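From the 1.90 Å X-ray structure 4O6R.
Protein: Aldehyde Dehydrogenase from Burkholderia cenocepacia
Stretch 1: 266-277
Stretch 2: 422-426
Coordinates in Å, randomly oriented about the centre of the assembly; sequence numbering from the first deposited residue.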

# COMPACT_ATOMS: atom_id res chain seq x y z
N ASP A 266 0.31 -38.70 0.70
CA ASP A 266 -0.44 -39.91 1.08
C ASP A 266 -1.64 -39.60 1.97
O ASP A 266 -2.50 -40.46 2.17
N ASP A 267 -1.73 -38.36 2.45
CA ASP A 267 -2.88 -37.96 3.23
C ASP A 267 -3.87 -37.08 2.41
O ASP A 267 -4.77 -36.46 2.96
N ALA A 268 -3.70 -37.02 1.09
CA ALA A 268 -4.57 -36.23 0.23
C ALA A 268 -5.99 -36.85 0.20
O ALA A 268 -6.16 -38.06 0.39
N ASN A 269 -6.99 -36.02 -0.03
CA ASN A 269 -8.32 -36.49 -0.42
C ASN A 269 -8.20 -36.97 -1.87
O ASN A 269 -8.07 -36.16 -2.79
N LEU A 270 -8.17 -38.28 -2.06
CA LEU A 270 -7.94 -38.84 -3.39
C LEU A 270 -9.06 -38.50 -4.36
O LEU A 270 -8.79 -38.19 -5.50
N ASP A 271 -10.32 -38.48 -3.92
CA ASP A 271 -11.38 -38.06 -4.84
C ASP A 271 -11.13 -36.65 -5.40
O ASP A 271 -11.16 -36.42 -6.60
N ALA A 272 -10.86 -35.71 -4.51
CA ALA A 272 -10.53 -34.33 -4.92
C ALA A 272 -9.29 -34.27 -5.79
O ALA A 272 -9.30 -33.58 -6.80
N ALA A 273 -8.25 -35.02 -5.45
CA ALA A 273 -6.99 -34.94 -6.15
C ALA A 273 -7.02 -35.59 -7.52
O ALA A 273 -6.38 -35.13 -8.45
N ILE A 274 -7.77 -36.67 -7.66
CA ILE A 274 -7.91 -37.32 -8.96
C ILE A 274 -8.65 -36.38 -9.91
O ILE A 274 -8.23 -36.18 -11.06
N ASN A 275 -9.74 -35.80 -9.43
CA ASN A 275 -10.45 -34.81 -10.25
C ASN A 275 -9.59 -33.59 -10.54
O ASN A 275 -9.58 -33.09 -11.67
N GLY A 276 -8.83 -33.16 -9.53
CA GLY A 276 -7.95 -32.02 -9.69
C GLY A 276 -6.88 -32.27 -10.74
O GLY A 276 -6.59 -31.38 -11.54
N ALA A 277 -6.29 -33.46 -10.70
CA ALA A 277 -5.25 -33.85 -11.67
C ALA A 277 -5.77 -33.87 -13.09
O ALA A 277 -5.09 -33.40 -14.02
N LEU A 422 0.00 -28.91 -4.81
CA LEU A 422 0.10 -30.12 -4.03
C LEU A 422 -1.20 -30.39 -3.33
O LEU A 422 -2.00 -29.48 -3.08
N TRP A 423 -1.37 -31.65 -2.96
CA TRP A 423 -2.58 -32.08 -2.27
C TRP A 423 -2.18 -32.80 -1.00
O TRP A 423 -1.50 -33.82 -1.04
N THR A 424 -2.61 -32.27 0.13
CA THR A 424 -2.32 -32.85 1.42
C THR A 424 -3.31 -32.23 2.38
O THR A 424 -3.89 -31.19 2.06
N ASN A 425 -3.46 -32.83 3.55
CA ASN A 425 -4.23 -32.22 4.60
C ASN A 425 -3.44 -31.84 5.83
O ASN A 425 -4.02 -31.46 6.86
N ASP A 426 -2.12 -31.94 5.73
CA ASP A 426 -1.25 -31.55 6.82
C ASP A 426 -0.95 -30.07 6.68
O ASP A 426 -0.38 -29.63 5.68

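The shortest polar bond between residues 266-277 and 422-426 of the Burkholderia cenocepacia aldehyde dehydrogenase runs from Thr424 OG1 to Asp267 OD1, 2.6 Å, with the threonine hydroxyl as donor and its chi1 in t. Asp267 is the polar centre. Its CA-to-CB bond points sideways to the other stretch, but chi1 in the p well (75°) brings the carboxylate nearer, and its two oxygens engage successive residues. The backbone of the residue after Thr424 supplies a second donor, Asn425 N to Asp267 OD2 at 3.0 Å. Asp426 N also approaches Asp267 OD2, at 3.1 Å, but the angle is too poor for a hydrogen bond; that amide, Asp426 N, instead makes a weak bond to Thr424 OG1 (3.3 Å), nearly straight at 173°. The threonine hydroxyl thus donates to the carboxylate of Asp267 and weakly accepts from Asp426 N.

Asn425 adds a bond from its own side chain. Its CA-to-CB bond is also sideways, yet with chi1 in m (-70°) the amide end comes nearer, and Asn425 ND2 donates to the backbone carbonyl Asp267 O at 2.9 Å. Asp267 is therefore held through both its carboxylate and its main chain. A water extends this group: it accepts from Asn269 N at 2.9 Å and, weakly, from Asn425 ND2 at 3.5 Å, bridging the two stretches just before the helix begins.

Asn269 is the N-cap of that helix. With the Asn269 chi1 in t, Asn269 OD1 accepts from Ala272 N at 3.0 Å in an almost linear bond, satisfying an amide that has no preceding helical carbonyl to pair with. The cap precedes the turns on which the tryptophan packs.

Beyond the polar cluster, Trp423 dominates the packing. It is buried, its CA-to-CB bond points toward the helix stretch, and chi1 in m with chi2 at 72° sets the indole against a surface of small residues. Ala273 CA sits over one face, 3.8 Å from the centroid of the Trp423 six-membered ring and 15° off its normal, a CH-pi contact; Ala273 CB reaches Trp423 CD2 at 3.7 Å. Ala272 adds an oblique approach of its carbonyl, Ala272 O to Trp423 CZ3 at 3.5 Å, and its methyl, Ala272 CB, lies 3.9 Å from the same CZ3. Nearer the strand backbone, Ala268 CB packs 3.8 Å from Trp423 CB and 3.5 Å from Trp423 O.

Gly276, one turn beyond Ala272, completes the surface. Gly276 CA is 3.7 Å from Trp423 CZ2, and an ideal CB on Gly276 would fall only 2.2 Å from the same atom, a clash. The bare backbone at this position leaves room for the indole. The two segments are far apart in sequence but come close at Ala268 and Thr424, where Ala268 CA and Thr424 CA lie 4.2 Å apart, and together they bury 394 Å².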

# COMPACT_ATOMS: atom_id res chain seq x y z
CB ASP A 266 0.47 -41.02 1.66
CG ASP A 266 1.06 -40.69 2.99
OD1 ASP A 266 1.25 -39.52 3.32
OD2 ASP A 266 1.33 -41.62 3.74
CB ASP A 267 -2.39 -37.23 4.48
CG ASP A 267 -1.90 -35.84 4.18
OD1 ASP A 267 -1.40 -35.64 3.04
OD2 ASP A 267 -2.04 -34.95 5.04
CB ALA A 268 -4.02 -36.18 -1.17
CB ASN A 269 -9.33 -35.35 -0.31
CG ASN A 269 -10.75 -35.79 -0.64
OD1 ASN A 269 -11.00 -36.47 -1.62
ND2 ASN A 269 -11.69 -35.38 0.19
CB LEU A 270 -7.73 -40.35 -3.33
CG LEU A 270 -6.54 -40.82 -2.50
CD1 LEU A 270 -6.41 -42.35 -2.54
CD2 LEU A 270 -5.27 -40.16 -2.99
CB ASP A 271 -12.72 -38.07 -4.15
CG ASP A 271 -13.83 -37.62 -5.06
OD1 ASP A 271 -14.04 -38.25 -6.11
OD2 ASP A 271 -14.48 -36.60 -4.75
CB ALA A 272 -10.37 -33.44 -3.69
CB ALA A 273 -5.86 -35.51 -5.28
CB ILE A 274 -8.64 -38.67 -8.80
CG1 ILE A 274 -7.72 -39.67 -8.10
CG2 ILE A 274 -9.06 -39.21 -10.14
CD1 ILE A 274 -8.48 -40.76 -7.39
CB ASN A 275 -11.77 -34.40 -9.59
CG ASN A 275 -12.84 -35.46 -9.75
OD1 ASN A 275 -13.30 -36.05 -8.75
ND2 ASN A 275 -13.24 -35.72 -10.97
CB ALA A 277 -4.67 -35.21 -11.32
CB LEU A 422 1.26 -30.01 -3.03
CG LEU A 422 1.07 -28.84 -2.08
CD1 LEU A 422 0.66 -29.37 -0.74
CD2 LEU A 422 2.31 -28.01 -1.94
CB TRP A 423 -3.40 -33.02 -3.18
CG TRP A 423 -3.73 -32.37 -4.46
CD1 TRP A 423 -2.88 -32.10 -5.50
CD2 TRP A 423 -5.01 -31.90 -4.85
NE1 TRP A 423 -3.56 -31.47 -6.51
CE2 TRP A 423 -4.87 -31.34 -6.14
CE3 TRP A 423 -6.27 -31.88 -4.23
CZ2 TRP A 423 -5.95 -30.77 -6.83
CZ3 TRP A 423 -7.35 -31.30 -4.91
CH2 TRP A 423 -7.18 -30.76 -6.20
CB THR A 424 -0.88 -32.51 1.87
OG1 THR A 424 -0.56 -33.19 3.08
CG2 THR A 424 -0.68 -30.98 2.06
CB ASN A 425 -5.42 -33.09 4.90
CG ASN A 425 -6.41 -33.04 3.76
OD1 ASN A 425 -7.04 -32.02 3.51
ND2 ASN A 425 -6.40 -34.08 2.95
CB ASP A 426 0.07 -32.29 6.79
CG ASP A 426 0.91 -32.00 8.01
OD1 ASP A 426 0.52 -32.43 9.15
OD2 ASP A 426 1.91 -31.27 7.86
O HOH W 1 -6.41 -33.19 -0.41